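Side-chain contacts in phenylalanyl-tRNA synthetase beta chain (Bacteroides fragilis, PDB 3IG2), which forms, with the alpha subunit, the tetrameric ligase that charges tRNA(Phe) with phenylalanine at the expense of ATP; this chain is the core domain of the beta subunit: residues L9-L12 and V13-L17; R32-Y35 and Y36-L39; G152-L155 and H156-V159. One frame throughout, in Å; residues are numbered along the deposited sequence.

Contact 1 of 3, residues L9-L12 and V13-L17; sequences LQNL and VAEQL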
ATOM      1  N   LEU B   9      20.636   3.043 -12.619  1.00 13.99           N
ATOM      2  CA  LEU B   9      19.548   4.010 -12.406  1.00 12.68           C
ATOM      3  C   LEU B   9      18.285   3.661 -13.157  1.00 12.40           C
ATOM      4  O   LEU B   9      17.199   3.859 -12.634  1.00 12.38           O
ATOM      5  CB  LEU B   9      19.985   5.439 -12.738  1.00 12.67           C
ATOM      6  CG  LEU B   9      21.097   6.014 -11.849  1.00 14.32           C
ATOM      7  CD1 LEU B   9      21.548   7.358 -12.389  1.00 13.79           C
ATOM      8  CD2 LEU B   9      20.656   6.137 -10.381  1.00 14.71           C
ATOM      9  N   GLN B  10      18.409   3.164 -14.387  1.00 12.19           N
ATOM     10  CA  GLN B  10      17.241   2.730 -15.131  1.00 12.83           C
ATOM     11  C   GLN B  10      16.482   1.661 -14.353  1.00 12.57           C
ATOM     12  O   GLN B  10      15.261   1.700 -14.286  1.00 12.53           O
ATOM     13  CB  GLN B  10      17.627   2.124 -16.482  1.00 13.02           C
ATOM     14  CG  GLN B  10      18.025   3.135 -17.542  1.00 15.13           C
ATOM     15  CD  GLN B  10      18.291   2.482 -18.895  1.00 15.70           C
ATOM     16  OE1 GLN B  10      17.411   1.805 -19.463  1.00 14.40           O
ATOM     17  NE2 GLN B  10      19.497   2.710 -19.437  1.00 12.86           N
ATOM     18  N   ASN B  11      17.221   0.706 -13.789  1.00 12.37           N
ATOM     19  CA  ASN B  11      16.630  -0.373 -13.013  1.00 12.80           C
ATOM     20  C   ASN B  11      15.938   0.197 -11.771  1.00 12.61           C
ATOM     21  O   ASN B  11      14.800  -0.188 -11.460  1.00 12.59           O
ATOM     22  CB  ASN B  11      17.678  -1.425 -12.630  1.00 13.00           C
ATOM     23  CG  ASN B  11      17.102  -2.514 -11.724  1.00 14.68           C
ATOM     24  OD1 ASN B  11      16.222  -3.285 -12.138  1.00 14.71           O
ATOM     25  ND2 ASN B  11      17.588  -2.572 -10.480  1.00 15.50           N
ATOM     26  N   LEU B  12      16.605   1.135 -11.093  1.00 12.14           N
ATOM     27  CA  LEU B  12      16.075   1.738  -9.875  1.00 12.23           C
ATOM     28  C   LEU B  12      14.763   2.479 -10.179  1.00 12.84           C
ATOM     29  O   LEU B  12      13.775   2.341  -9.450  1.00 12.10           O
ATOM     30  CB  LEU B  12      17.110   2.684  -9.274  1.00 12.28           C
ATOM     31  CG  LEU B  12      17.932   2.341  -8.009  1.00 14.32           C
ATOM     32  CD1 LEU B  12      17.899   0.863  -7.542  1.00 13.75           C
ATOM     33  CD2 LEU B  12      19.378   2.867  -8.127  1.00 13.90           C
ATOM     34  N   VAL B  13      14.750   3.238 -11.275  1.00 12.23           N
ATOM     35  CA  VAL B  13      13.540   3.979 -11.681  1.00 12.62           C
ATOM     36  C   VAL B  13      12.396   3.058 -12.092  1.00 13.01           C
ATOM     37  O   VAL B  13      11.239   3.320 -11.745  1.00 13.43           O
ATOM     38  CB  VAL B  13      13.852   5.037 -12.764  1.00 12.31           C
ATOM     39  CG1 VAL B  13      12.576   5.612 -13.365  1.00 12.33           C
ATOM     40  CG2 VAL B  13      14.683   6.181 -12.142  1.00 11.84           C
ATOM     41  N   ALA B  14      12.736   1.964 -12.779  1.00 13.43           N
ATOM     42  CA  ALA B  14      11.768   0.944 -13.166  1.00 14.00           C
ATOM     43  C   ALA B  14      11.132   0.299 -11.943  1.00 14.63           C
ATOM     44  O   ALA B  14       9.902   0.138 -11.896  1.00 14.66           O
ATOM     45  CB  ALA B  14      12.413  -0.114 -14.047  1.00 13.47           C
ATOM     46  N   GLU B  15      11.957  -0.072 -10.964  1.00 14.29           N
ATOM     47  CA  GLU B  15      11.468  -0.680  -9.725  1.00 14.80           C
ATOM     48  C   GLU B  15      10.544   0.275  -8.979  1.00 15.14           C
ATOM     49  O   GLU B  15       9.507  -0.143  -8.442  1.00 14.87           O
ATOM     50  CB  GLU B  15      12.635  -1.118  -8.833  1.00 14.64           C
ATOM     51  CG  GLU B  15      13.564  -2.155  -9.493  1.00 16.26           C
ATOM     52  CD  GLU B  15      14.663  -2.673  -8.556  1.00 18.09           C
ATOM     53  OE1 GLU B  15      14.984  -1.976  -7.567  1.00 19.33           O
ATOM     54  OE2 GLU B  15      15.201  -3.784  -8.795  1.00 17.92           O
ATOM     55  N   GLN B  16      10.913   1.559  -8.955  1.00 15.13           N
ATOM     56  CA  GLN B  16      10.103   2.569  -8.293  1.00 15.24           C
ATOM     57  C   GLN B  16       8.755   2.752  -8.982  1.00 14.78           C
ATOM     58  O   GLN B  16       7.714   2.792  -8.318  1.00 14.66           O
ATOM     59  CB  GLN B  16      10.831   3.897  -8.251  1.00 15.77           C
ATOM     60  CG  GLN B  16      10.000   5.019  -7.676  1.00 18.27           C
ATOM     61  CD  GLN B  16      10.764   6.319  -7.661  1.00 22.43           C
ATOM     62  OE1 GLN B  16      10.514   7.207  -8.477  1.00 25.46           O
ATOM     63  NE2 GLN B  16      11.734   6.420  -6.770  1.00 21.16           N
ATOM     64  N   LEU B  17       8.768   2.836 -10.309  1.00 14.29           N
ATOM     65  CA  LEU B  17       7.534   2.985 -11.071  1.00 13.59           C
ATOM     66  C   LEU B  17       6.625   1.760 -10.933  1.00 13.72           C
ATOM     67  O   LEU B  17       5.411   1.915 -10.747  1.00 13.60           O
ATOM     68  CB  LEU B  17       7.832   3.298 -12.550  1.00 13.09           C
ATOM     69  CG  LEU B  17       8.435   4.681 -12.806  1.00 13.57           C
ATOM     70  CD1 LEU B  17       8.936   4.852 -14.238  1.00 13.39           C
ATOM     71  CD2 LEU B  17       7.412   5.772 -12.455  1.00 13.19           C
TER

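Contact 2 of 3, residues R32-Y35 and Y36-L39; sequences RAAY and YDGL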
ATOM      1  N   ARG B  32       4.933   5.450 -38.165  1.00 11.37           N
ATOM      2  CA  ARG B  32       4.144   6.091 -39.241  1.00 11.66           C
ATOM      3  C   ARG B  32       4.469   7.587 -39.368  1.00 11.45           C
ATOM      4  O   ARG B  32       4.176   8.386 -38.465  1.00 11.16           O
ATOM      5  CB  ARG B  32       2.656   5.888 -38.928  1.00 11.31           C
ATOM      6  CG  ARG B  32       1.655   6.619 -39.799  1.00 13.66           C
ATOM      7  CD  ARG B  32       0.284   5.982 -39.595  1.00 16.06           C
ATOM      8  NE  ARG B  32      -0.847   6.756 -40.122  1.00 16.20           N
ATOM      9  CZ  ARG B  32      -1.217   6.815 -41.409  1.00 19.02           C
ATOM     10  NH1 ARG B  32      -0.539   6.165 -42.355  1.00 19.80           N
ATOM     11  NH2 ARG B  32      -2.267   7.547 -41.764  1.00 16.31           N
ATOM     12  N   ALA B  33       5.087   7.958 -40.493  1.00 10.88           N
ATOM     13  CA  ALA B  33       5.473   9.341 -40.771  1.00 11.12           C
ATOM     14  C   ALA B  33       4.273  10.327 -40.666  1.00 11.45           C
ATOM     15  O   ALA B  33       4.433  11.473 -40.240  1.00 11.75           O
ATOM     16  CB  ALA B  33       6.143   9.435 -42.179  1.00 10.01           C
ATOM     17  N   ALA B  34       3.077   9.854 -41.018  1.00 11.24           N
ATOM     18  CA  ALA B  34       1.886  10.707 -41.060  1.00 11.15           C
ATOM     19  C   ALA B  34       1.461  11.168 -39.667  1.00 10.93           C
ATOM     20  O   ALA B  34       0.767  12.164 -39.540  1.00 10.40           O
ATOM     21  CB  ALA B  34       0.735  10.005 -41.789  1.00 10.70           C
ATOM     22  N   TYR B  35       1.907  10.466 -38.622  1.00 10.96           N
ATOM     23  CA  TYR B  35       1.676  10.923 -37.270  1.00 11.71           C
ATOM     24  C   TYR B  35       2.293  12.308 -37.061  1.00 12.49           C
ATOM     25  O   TYR B  35       1.812  13.088 -36.267  1.00 12.49           O
ATOM     26  CB  TYR B  35       2.308   9.976 -36.263  1.00 12.69           C
ATOM     27  CG  TYR B  35       1.640   8.632 -36.021  1.00 12.61           C
ATOM     28  CD1 TYR B  35       0.296   8.405 -36.340  1.00 11.62           C
ATOM     29  CD2 TYR B  35       2.368   7.598 -35.422  1.00 12.77           C
ATOM     30  CE1 TYR B  35      -0.304   7.179 -36.051  1.00 13.46           C
ATOM     31  CE2 TYR B  35       1.785   6.370 -35.121  1.00 13.34           C
ATOM     32  CZ  TYR B  35       0.450   6.177 -35.441  1.00 12.92           C
ATOM     33  OH  TYR B  35      -0.113   4.976 -35.167  1.00 14.60           O
ATOM     34  N   TYR B  36       3.362  12.608 -37.788  1.00 12.68           N
ATOM     35  CA  TYR B  36       4.103  13.843 -37.581  1.00 12.93           C
ATOM     36  C   TYR B  36       3.614  15.019 -38.453  1.00 13.37           C
ATOM     37  O   TYR B  36       4.127  16.130 -38.347  1.00 13.34           O
ATOM     38  CB  TYR B  36       5.603  13.559 -37.777  1.00 12.74           C
ATOM     39  CG  TYR B  36       6.133  12.546 -36.779  1.00 12.89           C
ATOM     40  CD1 TYR B  36       6.690  12.962 -35.555  1.00 12.35           C
ATOM     41  CD2 TYR B  36       6.048  11.166 -37.029  1.00 12.27           C
ATOM     42  CE1 TYR B  36       7.159  12.036 -34.623  1.00 11.28           C
ATOM     43  CE2 TYR B  36       6.518  10.241 -36.101  1.00 11.56           C
ATOM     44  CZ  TYR B  36       7.069  10.685 -34.898  1.00 12.42           C
ATOM     45  OH  TYR B  36       7.542   9.765 -33.989  1.00 11.33           O
ATOM     46  N   ASP B  37       2.614  14.773 -39.292  1.00 13.68           N
ATOM     47  CA  ASP B  37       2.098  15.791 -40.212  1.00 14.63           C
ATOM     48  C   ASP B  37       1.710  17.082 -39.521  1.00 14.39           C
ATOM     49  O   ASP B  37       0.906  17.086 -38.590  1.00 14.02           O
ATOM     50  CB  ASP B  37       0.899  15.245 -40.981  1.00 15.66           C
ATOM     51  CG  ASP B  37       1.308  14.335 -42.121  1.00 19.18           C
ATOM     52  OD1 ASP B  37       0.484  13.480 -42.544  1.00 23.44           O
ATOM     53  OD2 ASP B  37       2.454  14.490 -42.611  1.00 23.29           O
ATOM     54  N   GLY B  38       2.310  18.173 -39.974  1.00 14.23           N
ATOM     55  CA  GLY B  38       1.973  19.496 -39.473  1.00 14.78           C
ATOM     56  C   GLY B  38       2.362  19.765 -38.030  1.00 14.72           C
ATOM     57  O   GLY B  38       1.976  20.786 -37.467  1.00 14.95           O
ATOM     58  N   LEU B  39       3.111  18.855 -37.422  1.00 14.90           N
ATOM     59  CA  LEU B  39       3.554  19.062 -36.047  1.00 15.10           C
ATOM     60  C   LEU B  39       4.695  20.053 -36.034  1.00 15.61           C
ATOM     61  O   LEU B  39       5.466  20.130 -36.999  1.00 15.99           O
ATOM     62  CB  LEU B  39       4.021  17.767 -35.392  1.00 14.64           C
ATOM     63  CG  LEU B  39       3.024  16.677 -34.982  1.00 14.37           C
ATOM     64  CD1 LEU B  39       3.817  15.635 -34.232  1.00 12.34           C
ATOM     65  CD2 LEU B  39       1.798  17.158 -34.148  1.00 12.29           C
TER
HETATM   66  O   HOH W   1       4.908  13.322 -41.963  1.00 20.42           O

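Contact 3 of 3, residues G152-L155 and H156-V159; sequences GLDL and HSLV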
ATOM      1  N   GLY B 152      19.165  11.599  -7.950  1.00 13.26           N
ATOM      2  CA  GLY B 152      20.014  12.509  -7.181  1.00 13.53           C
ATOM      3  C   GLY B 152      20.093  13.902  -7.787  1.00 13.67           C
ATOM      4  O   GLY B 152      21.025  14.656  -7.483  1.00 13.90           O
ATOM      5  N   LEU B 153      19.129  14.241  -8.645  1.00 12.98           N
ATOM      6  CA  LEU B 153      19.072  15.559  -9.269  1.00 13.09           C
ATOM      7  C   LEU B 153      18.642  16.582  -8.252  1.00 12.79           C
ATOM      8  O   LEU B 153      17.760  16.330  -7.425  1.00 13.04           O
ATOM      9  CB  LEU B 153      18.111  15.594 -10.452  1.00 13.14           C
ATOM     10  CG  LEU B 153      18.603  15.757 -11.889  1.00 14.66           C
ATOM     11  CD1 LEU B 153      17.391  16.156 -12.721  1.00 14.40           C
ATOM     12  CD2 LEU B 153      19.702  16.829 -12.030  1.00 15.56           C
ATOM     13  N   ASP B 154      19.298  17.731  -8.301  1.00 12.38           N
ATOM     14  CA  ASP B 154      19.057  18.799  -7.352  1.00 12.00           C
ATOM     15  C   ASP B 154      17.918  19.672  -7.893  1.00 11.10           C
ATOM     16  O   ASP B 154      18.115  20.442  -8.819  1.00 10.91           O
ATOM     17  CB  ASP B 154      20.356  19.591  -7.157  1.00 12.09           C
ATOM     18  CG  ASP B 154      20.160  20.880  -6.372  1.00 13.45           C
ATOM     19  OD1 ASP B 154      19.211  20.975  -5.553  1.00 13.43           O
ATOM     20  OD2 ASP B 154      20.986  21.799  -6.576  1.00 15.35           O
ATOM     21  N   LEU B 155      16.733  19.527  -7.311  1.00 10.46           N
ATOM     22  CA  LEU B 155      15.527  20.212  -7.782  1.00 10.17           C
ATOM     23  C   LEU B 155      15.651  21.752  -7.889  1.00 10.64           C
ATOM     24  O   LEU B 155      15.114  22.378  -8.815  1.00 10.08           O
ATOM     25  CB  LEU B 155      14.356  19.840  -6.870  1.00 10.08           C
ATOM     26  CG  LEU B 155      13.409  18.661  -7.132  1.00  8.95           C
ATOM     27  CD1 LEU B 155      13.869  17.648  -8.159  1.00  9.25           C
ATOM     28  CD2 LEU B 155      13.046  18.004  -5.805  1.00  8.72           C
ATOM     29  N   HIS B 156      16.366  22.360  -6.956  1.00 11.04           N
ATOM     30  CA  HIS B 156      16.449  23.808  -6.921  1.00 12.06           C
ATOM     31  C   HIS B 156      17.383  24.339  -8.002  1.00 12.32           C
ATOM     32  O   HIS B 156      17.409  25.535  -8.271  1.00 12.58           O
ATOM     33  CB  HIS B 156      16.821  24.295  -5.514  1.00 12.32           C
ATOM     34  CG  HIS B 156      16.084  23.572  -4.428  1.00 14.15           C
ATOM     35  ND1 HIS B 156      16.726  22.950  -3.376  1.00 16.06           N
ATOM     36  CD2 HIS B 156      14.761  23.329  -4.258  1.00 15.22           C
ATOM     37  CE1 HIS B 156      15.830  22.369  -2.597  1.00 15.94           C
ATOM     38  NE2 HIS B 156      14.630  22.583  -3.111  1.00 16.12           N
ATOM     39  N   SER B 157      18.112  23.434  -8.648  1.00 12.69           N
ATOM     40  CA  SER B 157      18.941  23.796  -9.789  1.00 13.29           C
ATOM     41  C   SER B 157      18.146  23.901 -11.101  1.00 13.83           C
ATOM     42  O   SER B 157      18.684  24.343 -12.118  1.00 14.02           O
ATOM     43  CB  SER B 157      20.113  22.813  -9.954  1.00 12.95           C
ATOM     44  OG  SER B 157      19.713  21.621 -10.627  1.00 13.12           O
ATOM     45  N   LEU B 158      16.876  23.498 -11.085  1.00 14.43           N
ATOM     46  CA  LEU B 158      16.096  23.369 -12.343  1.00 14.61           C
ATOM     47  C   LEU B 158      15.244  24.625 -12.626  1.00 14.27           C
ATOM     48  O   LEU B 158      14.806  25.310 -11.706  1.00 14.05           O
ATOM     49  CB  LEU B 158      15.174  22.143 -12.268  1.00 14.52           C
ATOM     50  CG  LEU B 158      15.748  20.786 -11.859  1.00 15.19           C
ATOM     51  CD1 LEU B 158      14.597  19.842 -11.515  1.00 16.66           C
ATOM     52  CD2 LEU B 158      16.670  20.172 -12.927  1.00 12.99           C
ATOM     53  N   VAL B 159      15.009  24.892 -13.902  1.00 14.56           N
ATOM     54  CA  VAL B 159      14.187  26.016 -14.361  1.00 13.73           C
ATOM     55  C   VAL B 159      12.952  25.430 -15.061  1.00 14.05           C
ATOM     56  O   VAL B 159      13.086  24.660 -16.015  1.00 14.29           O
ATOM     57  CB  VAL B 159      14.935  26.864 -15.397  1.00 13.97           C
ATOM     58  CG1 VAL B 159      13.999  27.927 -16.010  1.00 12.76           C
ATOM     59  CG2 VAL B 159      16.204  27.485 -14.822  1.00 13.57           C
TER

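Contact 1 of 3, residues L9-L12 and V13-L17
The backbone carbonyl of Asn11 takes the amide of Glu15 at 2.9 Å (Glu15 N to Asn11 O), and the Glu15 side chain packs against the same oxygen. With its CG beside its own backbone N (chi1 -60°), Glu15 turns back along the helix and brings CG to 3.0 Å from Asn11 O. The chain then runs out extended, and its OE2 meets the amide end of Asn11. That bond, from Asn11 ND2 to Glu15 OE2, is weak: 3.2 Å long and bent to 137° at the hydrogen. The amide and carboxylate planes are 68° apart. It is an i to i+4 pair on the exposed side of the alpha-helix 6-19, whose regular ladder also includes Val13 N on Leu9 O at 2.9 Å and Gln16 N on Leu12 O at 3.0 Å. Leu12, which also packs on Arg150, brings its methyl CD1 to 4.1 Å from Glu15 OE1. The other side of the helix faces the protein. Val13, buried, lays CG2 3.5 Å from Leu9 O and reaches Ile147 of helix 134-150 and Trp209, while Ala14 packs on Phe87 of strand 85-95. The Gln10 amide bonds elsewhere, to Tyr113 OH and Ser6 OG.

Contact 2 of 3, residues R32-Y35 and Y36-L39
Tyr36, Tyr35 and Asp37 carry this contact, in a short 3-10 turn that follows strand 30-31. The ring of Tyr36 lies against the backbone of the turn: Ala33 O sits at the ring edge, in its plane, 3.6 Å from Tyr36 CD2, and Arg32 O also approaches that edge. Tyr36 N donates to Ala33 O at 2.9 Å, the i to i+3 bond of a 3-10 helix, and the donor stands 47° out of the carbonyl plane. Tyr35 meets its neighbour through CB, 4.0 Å from Tyr36 CD2, while its ring leads away and receives the CB of Arg32 over the centre of one face. The two hydroxyls have partners elsewhere, Glu71 for Tyr35 and Gln63 for Tyr36, and both rings meet Phe67.

Asp37 repeats the i to i+3 pattern, its N bonding Ala34 O at 3.2 Å. With CG placed beside the backbone N (chi1 -79°), the carboxylate folds back over the turn, which brings Asp37 OD1 to 3.6 Å from Ala34 CB. The other oxygen, Asp37 OD2, accepts from a water at 2.8 Å, which also donates to Ala33 O at 2.6 Å. A type II beta turn from Tyr36 to Leu39, with Gly38 at positive phi, then redirects the chain, and Leu39 CD1 comes back to 3.8 Å from Tyr35 O. Ala33 O is thus gripped from two sources, a backbone amide and a water, and the water's two donations let a carbonyl and a carboxylate, both acceptors, be held near each other.

Contact 3 of 3, residues G152-L155 and H156-V159
Ser157 closes tightly on the carbonyl of Asp154, which accepts two bonds from this one residue. The hydroxyl donates at 2.7 Å (Ser157 OG to Asp154 O), lying in the carbonyl plane, whereas the amide, Ser157 N, reaches the same oxygen at 3.0 Å from above that plane. The first torsion of Ser157, 81°, sets OG between the backbone N and the carbonyl carbon, where it can share the acceptor with the amide. One residue on, Leu158 N bonds Leu155 O at 3.1 Å, a second i to i+3 link in this short 3-10 turn. Leucine side chains complete the packed side of the turn: Leu158 directs CB toward the preceding segment and splays its methyls, CD2 to Leu153 CD1 and CD1 to Leu155 CD1, each pair 4.1 Å apart.

The exposed side is looser. There the carboxylate of Asp154 reaches forward to the amide of His156, but the bond from His156 N to Asp154 OD1 is weak, at 3.5 Å. The imidazole stands nearly perpendicular to the carboxylate, the planes 87° apart, and His156 ND1 lies 3.8 Å from Asp154 OD1. His156 also packs on Gly38 of a second subunit.

Gly152 ends helix 134-150 in a Schellman motif, and the turn leads on to strand 159-163, an outermost strand, within this chain, of the mixed sheet; Leu153, Leu155 and Leu158 all rest on Phe148 of that helix.

The three contacts follow one another along the chain: contact 1 on helix 6-19, contact 2 in the loop joining strands 30-31 and 48-49 of the three-stranded antiparallel sheet, contact 3 in the turn joining helix 134-150 to strand 159-163. Contacts 1 and 3 are neighbours, their centres 19 Å apart and nearest atoms about 6 Å apart, and both pack on helix 134-150. Contact 2 lies on the opposite side of the chain's centre from each, 31 Å from contact 1 and 34 Å from contact 3 between centres. Within the core domain, contacts 1 and 3 thus belong with helix 134-150 and the mixed sheet, contact 2 with the separate smaller sheet, and none touches another within the chain.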